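Local structure of escJ (Escherichia coli, 1YJ7) at residues Gln18-Ser23 against Asn55-Pro60; Ser29-Met32 against Met38-Ser41. The protein probably forms part of the membrane-associated platform on which the type III secretion system is assembled, as a lipoprotein of the YscJ family. The protein carries 3 engineered substitutions. One frame throughout, in Å; residues are numbered along the deposited sequence. Where two conformers were deposited one is given.

Contact 1: Gln18-Ser23 against Asn55-Pro60; sequences QALLLS and NNNGFP
Leu20 lays its CD2 methyl over the root of the Asn57 side chain and obliquely against Phe59 CD1 and CE1. CD2 lies 3.7 Å from Asn57 CB and 3.8 Å from Asn57 CG, and it reaches Phe59 CD1 and CE1 at 3.9 Å each. Leu20 CD1 comes to 4.1 Å from Asn57 ND2. With chi1 at 170°, Leu20 CG swings opposite its own backbone N, which carries both methyls out from helix 11-23 to the turn beyond helix 47-56. That turn is a Schellman motif. Gly58, at positive phi, is its C-prime residue; Phe59 N bonds to Leu54 O, and Gly58 N to Asn55 O at 3.1 Å. Phe59 also packs on Gln16 and Met17 of helix 11-23 and on Leu54, joining the two helices of the unit. Asn57 ND2 is hydrogen-bonded to Ile53 O, which directs the amide back to its own helix. On the facing helix, Ser23 OG donates to Leu20 O at 2.8 Å, tilted 35° from the carbonyl plane, and Asn24 ND2 is a second partner of that oxygen. No hydrogen bond crosses, and the segments bury just 114 Å² together; the chemistry implies a small van der Waals contact whose named polar groups are bonded on their own side.

Contact 2: Ser29-Met32 against Met38-Ser41; sequences SKEM and MTLS
Lys30 runs along Leu40 and then over Met38. Its CB lies 3.7 Å from Leu40 CD2, CG stays beside the same methyl, and CD reaches Met38 SD at 3.9 Å. The bend at chi3 (67°) then turns CE and NZ toward helix 11-23. Beyond Lys30, Met32 CB meets Met38 SD at 3.7 Å, and Met38 CE lies 3.7 Å from Met32 CG; the bend of Met38 at chi2 (-68°) brings its sulfur and methyl across to Met32. The opposite face carries Glu31, whose OE1 lies 3.6 Å from Thr39 CG2. Backbone bonding fixes the register: Ser29 pairs with Ser41 and Glu31 with Thr39, each through two hydrogen bonds, while Lys30-Leu40 and Met32-Met38 are the non-hydrogen-bonded pairs. The short axes run antiparallel at 157°, as expected of a twisted beta hairpin. Strand 38-42 is central in a sheet of order 1-3-2, bonding on its other edge to strand 3-9; with helices 11-23 and 47-56 this makes a beta-alpha-beta-beta-alpha unit, consistent with the ring-building motif of the YscJ/FliF family. Ala14, Met17 and Gln18 of helix 11-23 cover the Lys30, Met38 and Leu40 face, and Thr39 touches Thr7 on the other.

Helix 11-23 is common to both places: it gives one side to contact 1 and lies on the sheet of contact 2. The centres lie 14 Å apart, and Gln18 N approaches Leu40 CD1 at 4.1 Å, so the two adjoin. Their chemistry differs. Contact 1 is a surface meeting of a helix with a helix-ending turn, with 31 residues between them, and rests on side-chain van der Waals packing. Contact 2 joins neighbouring strands over a five-residue loop, is partly buried, buries 459 Å² and is held by four backbone hydrogen bonds. Contact 1 also has a second subunit nearby, which packs on Asn55 and Asn56, whereas contact 2 touches no other chain of the assembly.

Contact 1: Gln18-Ser23 against Asn55-Pro60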
ATOM      1  N   GLN D  18     -24.071   4.694 -17.171  1.00 13.38           N
ATOM      2  CA  GLN D  18     -24.466   5.278 -18.440  1.00 13.95           C
ATOM      3  C   GLN D  18     -25.421   6.437 -18.218  1.00 13.51           C
ATOM      4  O   GLN D  18     -25.213   7.514 -18.753  1.00 14.23           O
ATOM      5  CB  GLN D  18     -25.111   4.191 -19.323  1.00 14.55           C
ATOM      6  CG  GLN D  18     -25.588   4.676 -20.676  1.00 15.69           C
ATOM      7  CD  GLN D  18     -26.315   3.616 -21.469  1.00 18.26           C
ATOM      8  OE1 GLN D  18     -26.751   3.863 -22.612  1.00 24.66           O
ATOM      9  NE2 GLN D  18     -26.493   2.467 -20.881  1.00 14.64           N
ATOM     10  N   ALA D  19     -26.473   6.226 -17.420  1.00 14.04           N
ATOM     11  CA  ALA D  19     -27.410   7.300 -17.107  1.00 14.08           C
ATOM     12  C   ALA D  19     -26.728   8.506 -16.452  1.00 14.71           C
ATOM     13  O   ALA D  19     -27.024   9.658 -16.771  1.00 15.11           O
ATOM     14  CB  ALA D  19     -28.547   6.780 -16.219  1.00 13.46           C
ATOM     15  N   LEU D  20     -25.807   8.239 -15.528  1.00 14.65           N
ATOM     16  CA  LEU D  20     -25.092   9.300 -14.853  1.00 15.47           C
ATOM     17  C   LEU D  20     -24.308  10.136 -15.870  1.00 15.23           C
ATOM     18  O   LEU D  20     -24.341  11.373 -15.834  1.00 16.12           O
ATOM     19  CB  LEU D  20     -24.161   8.714 -13.783  1.00 15.06           C
ATOM     20  CG  LEU D  20     -23.152   9.649 -13.115  1.00 17.82           C
ATOM     21  CD1 LEU D  20     -23.870  10.796 -12.374  1.00 20.07           C
ATOM     22  CD2 LEU D  20     -22.301   8.833 -12.183  1.00 19.31           C
ATOM     23  N   LEU D  21     -23.604   9.460 -16.772  1.00 15.83           N
ATOM     24  CA  LEU D  21     -22.779  10.145 -17.769  1.00 15.89           C
ATOM     25  C   LEU D  21     -23.646  10.924 -18.758  1.00 16.74           C
ATOM     26  O   LEU D  21     -23.362  12.088 -19.053  1.00 16.96           O
ATOM     27  CB  LEU D  21     -21.851   9.170 -18.488  1.00 15.58           C
ATOM     28  CG  LEU D  21     -20.729   8.616 -17.595  1.00 16.68           C
ATOM     29  CD1 LEU D  21     -19.991   7.537 -18.324  1.00 17.32           C
ATOM     30  CD2 LEU D  21     -19.777   9.709 -17.148  1.00 16.27           C
ATOM     31  N   LEU D  22     -24.727  10.303 -19.230  1.00 17.75           N
ATOM     32  CA  LEU D  22     -25.635  10.962 -20.181  1.00 18.05           C
ATOM     33  C   LEU D  22     -26.272  12.207 -19.579  1.00 19.22           C
ATOM     34  O   LEU D  22     -26.448  13.222 -20.272  1.00 19.78           O
ATOM     35  CB  LEU D  22     -26.713   9.993 -20.660  1.00 17.80           C
ATOM     36  CG  LEU D  22     -26.274   8.908 -21.625  1.00 17.49           C
ATOM     37  CD1 LEU D  22     -27.416   7.938 -21.864  1.00 16.76           C
ATOM     38  CD2 LEU D  22     -25.775   9.485 -22.951  1.00 18.45           C
ATOM     39  N   SER D  23     -26.559  12.167 -18.282  1.00 20.03           N
ATOM     40  CA  SER D  23     -27.191  13.291 -17.607  1.00 21.22           C
ATOM     41  C   SER D  23     -26.224  14.473 -17.436  1.00 22.05           C
ATOM     42  O   SER D  23     -26.651  15.590 -17.176  1.00 22.14           O
ATOM     43  CB  SER D  23     -27.776  12.865 -16.267  1.00 21.61           C
ATOM     44  OG  SER D  23     -26.758  12.663 -15.312  1.00 24.31           O
ATOM     45  N   ASN D  55     -15.590   8.640 -10.801  1.00 16.70           N
ATOM     46  CA  ASN D  55     -14.823   8.630  -9.543  1.00 17.33           C
ATOM     47  C   ASN D  55     -15.558   9.338  -8.402  1.00 17.09           C
ATOM     48  O   ASN D  55     -15.674   8.784  -7.300  1.00 17.12           O
ATOM     49  CB  ASN D  55     -13.352   8.979  -9.780  0.50 18.16           C
ATOM     50  CG  ASN D  55     -12.562   7.756 -10.321  0.50 20.46           C
ATOM     51  OD1 ASN D  55     -12.703   7.367 -11.488  0.50 24.28           O
ATOM     52  ND2 ASN D  55     -11.801   7.096  -9.440  0.50 23.63           N
ATOM     53  N   ASN D  56     -16.092  10.524  -8.696  1.00 16.86           N
ATOM     54  CA  ASN D  56     -16.750  11.361  -7.692  1.00 17.23           C
ATOM     55  C   ASN D  56     -18.032  10.698  -7.185  1.00 17.32           C
ATOM     56  O   ASN D  56     -18.493  10.985  -6.094  1.00 17.42           O
ATOM     57  CB  ASN D  56     -17.057  12.744  -8.247  1.00 17.48           C
ATOM     58  CG  ASN D  56     -15.817  13.617  -8.409  1.00 18.92           C
ATOM     59  OD1 ASN D  56     -14.698  13.205  -8.106  1.00 19.46           O
ATOM     60  ND2 ASN D  56     -16.019  14.836  -8.895  1.00 20.75           N
ATOM     61  N   ASN D  57     -18.594   9.795  -7.985  1.00 18.00           N
ATOM     62  CA  ASN D  57     -19.831   9.105  -7.633  1.00 18.38           C
ATOM     63  C   ASN D  57     -19.637   7.667  -7.182  1.00 18.69           C
ATOM     64  O   ASN D  57     -20.614   6.935  -6.992  1.00 19.73           O
ATOM     65  CB  ASN D  57     -20.811   9.189  -8.806  1.00 18.37           C
ATOM     66  CG  ASN D  57     -21.419  10.552  -8.933  1.00 20.82           C
ATOM     67  OD1 ASN D  57     -22.399  10.858  -8.244  1.00 25.45           O
ATOM     68  ND2 ASN D  57     -20.812  11.416  -9.746  1.00 17.94           N
ATOM     69  N   GLY D  58     -18.378   7.269  -7.025  1.00 18.16           N
ATOM     70  CA  GLY D  58     -18.021   5.987  -6.465  1.00 18.77           C
ATOM     71  C   GLY D  58     -18.195   4.807  -7.382  1.00 19.02           C
ATOM     72  O   GLY D  58     -18.411   3.689  -6.888  1.00 20.16           O
ATOM     73  N   PHE D  59     -18.103   5.046  -8.697  1.00 18.48           N
ATOM     74  CA  PHE D  59     -18.205   3.989  -9.702  1.00 18.43           C
ATOM     75  C   PHE D  59     -16.852   3.647 -10.336  1.00 19.70           C
ATOM     76  O   PHE D  59     -16.054   4.562 -10.594  1.00 19.16           O
ATOM     77  CB  PHE D  59     -19.118   4.444 -10.832  1.00 18.05           C
ATOM     78  CG  PHE D  59     -20.572   4.440 -10.482  1.00 16.49           C
ATOM     79  CD1 PHE D  59     -21.246   5.629 -10.280  1.00 16.85           C
ATOM     80  CD2 PHE D  59     -21.282   3.251 -10.399  1.00 15.84           C
ATOM     81  CE1 PHE D  59     -22.595   5.644  -9.976  1.00 18.17           C
ATOM     82  CE2 PHE D  59     -22.625   3.265 -10.093  1.00 17.49           C
ATOM     83  CZ  PHE D  59     -23.288   4.457  -9.893  1.00 17.58           C
ATOM     84  N   PRO D  60     -16.603   2.367 -10.630  1.00 21.01           N
ATOM     85  CA  PRO D  60     -17.496   1.252 -10.291  1.00 22.00           C
ATOM     86  C   PRO D  60     -17.479   0.906  -8.799  1.00 22.71           C
ATOM     87  O   PRO D  60     -16.492   1.150  -8.108  1.00 21.05           O
ATOM     88  CB  PRO D  60     -16.925   0.084 -11.111  1.00 22.34           C
ATOM     89  CG  PRO D  60     -15.499   0.383 -11.218  1.00 23.49           C
ATOM     90  CD  PRO D  60     -15.401   1.889 -11.332  1.00 22.69           C
TER

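Contact 2: Ser29-Met32 against Met38-Ser41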
ATOM      1  N   SER D  29     -21.342   5.280 -25.112  1.00 26.01           N
ATOM      2  CA  SER D  29     -21.912   4.190 -25.873  1.00 26.00           C
ATOM      3  C   SER D  29     -21.748   2.889 -25.110  1.00 25.16           C
ATOM      4  O   SER D  29     -20.772   2.687 -24.384  1.00 24.27           O
ATOM      5  CB  SER D  29     -21.268   4.109 -27.254  1.00 26.40           C
ATOM      6  OG  SER D  29     -19.888   3.877 -27.145  1.00 29.27           O
ATOM      7  N   LYS D  30     -22.736   2.015 -25.266  1.00 24.45           N
ATOM      8  CA  LYS D  30     -22.784   0.750 -24.571  1.00 24.02           C
ATOM      9  C   LYS D  30     -22.912  -0.370 -25.587  1.00 25.62           C
ATOM     10  O   LYS D  30     -23.661  -0.245 -26.554  1.00 25.75           O
ATOM     11  CB  LYS D  30     -23.976   0.718 -23.616  1.00 23.63           C
ATOM     12  CG  LYS D  30     -24.010  -0.523 -22.749  1.00 21.41           C
ATOM     13  CD  LYS D  30     -25.029  -0.416 -21.621  1.00 20.39           C
ATOM     14  CE  LYS D  30     -26.479  -0.383 -22.161  1.00 19.50           C
ATOM     15  NZ  LYS D  30     -27.473  -0.049 -21.071  1.00 17.56           N
ATOM     16  N   GLU D  31     -22.180  -1.450 -25.370  1.00 26.78           N
ATOM     17  CA  GLU D  31     -22.307  -2.650 -26.183  1.00 29.07           C
ATOM     18  C   GLU D  31     -22.345  -3.876 -25.287  1.00 29.42           C
ATOM     19  O   GLU D  31     -21.710  -3.923 -24.229  1.00 28.91           O
ATOM     20  CB  GLU D  31     -21.196  -2.729 -27.264  1.00 29.66           C
ATOM     21  CG  GLU D  31     -19.860  -3.290 -26.819  1.00 34.08           C
ATOM     22  CD  GLU D  31     -18.671  -2.714 -27.601  1.00 40.01           C
ATOM     23  OE1 GLU D  31     -17.646  -2.363 -26.954  1.00 41.81           O
ATOM     24  OE2 GLU D  31     -18.753  -2.616 -28.861  1.00 43.06           O
ATOM     25  N   MET D  32     -23.125  -4.860 -25.702  1.00 30.55           N
ATOM     26  CA  MET D  32     -23.295  -6.084 -24.952  1.00 31.84           C
ATOM     27  C   MET D  32     -22.409  -7.166 -25.586  1.00 33.13           C
ATOM     28  O   MET D  32     -22.407  -7.326 -26.810  1.00 32.90           O
ATOM     29  CB  MET D  32     -24.768  -6.501 -24.993  1.00 32.25           C
ATOM     30  CG  MET D  32     -25.138  -7.531 -23.966  1.00 33.22           C
ATOM     31  SD  MET D  32     -26.798  -8.224 -24.171  1.00 36.91           S
ATOM     32  CE  MET D  32     -27.772  -6.860 -24.742  1.00 38.14           C
ATOM     33  N   MET D  38     -21.866  -5.877 -20.119  1.00 26.21           N
ATOM     34  CA  MET D  38     -21.827  -4.621 -20.834  1.00 24.68           C
ATOM     35  C   MET D  38     -20.450  -3.964 -20.807  1.00 23.17           C
ATOM     36  O   MET D  38     -19.717  -4.050 -19.822  1.00 22.29           O
ATOM     37  CB  MET D  38     -22.863  -3.674 -20.231  1.00 24.30           C
ATOM     38  CG  MET D  38     -24.273  -4.212 -20.335  1.00 25.06           C
ATOM     39  SD  MET D  38     -24.863  -4.288 -22.059  1.00 25.24           S
ATOM     40  CE  MET D  38     -26.518  -4.969 -21.714  1.00 28.03           C
ATOM     41  N   THR D  39     -20.155  -3.273 -21.892  1.00 22.13           N
ATOM     42  CA  THR D  39     -18.995  -2.408 -22.031  1.00 21.78           C
ATOM     43  C   THR D  39     -19.447  -0.984 -22.287  1.00 21.09           C
ATOM     44  O   THR D  39     -20.250  -0.737 -23.204  1.00 21.26           O
ATOM     45  CB  THR D  39     -18.147  -2.863 -23.237  1.00 21.42           C
ATOM     46  OG1 THR D  39     -17.600  -4.153 -22.974  1.00 22.42           O
ATOM     47  CG2 THR D  39     -16.944  -1.941 -23.454  1.00 22.28           C
ATOM     48  N   LEU D  40     -18.916  -0.040 -21.513  1.00 19.69           N
ATOM     49  CA  LEU D  40     -19.100   1.373 -21.748  1.00 19.89           C
ATOM     50  C   LEU D  40     -17.847   2.010 -22.319  1.00 20.45           C
ATOM     51  O   LEU D  40     -16.753   1.688 -21.881  1.00 21.07           O
ATOM     52  CB  LEU D  40     -19.451   2.112 -20.447  1.00 19.66           C
ATOM     53  CG  LEU D  40     -20.755   1.705 -19.791  1.00 19.19           C
ATOM     54  CD1 LEU D  40     -20.941   2.488 -18.495  1.00 16.87           C
ATOM     55  CD2 LEU D  40     -21.941   1.912 -20.729  1.00 18.59           C
ATOM     56  N   SER D  41     -18.036   2.906 -23.283  1.00 21.15           N
ATOM     57  CA  SER D  41     -16.972   3.694 -23.909  1.00 22.22           C
ATOM     58  C   SER D  41     -17.415   5.130 -24.097  1.00 22.10           C
ATOM     59  O   SER D  41     -18.597   5.438 -24.085  1.00 22.37           O
ATOM     60  CB  SER D  41     -16.582   3.100 -25.276  1.00 22.15           C
ATOM     61  OG  SER D  41     -16.415   1.701 -25.193  1.00 24.81           O
TER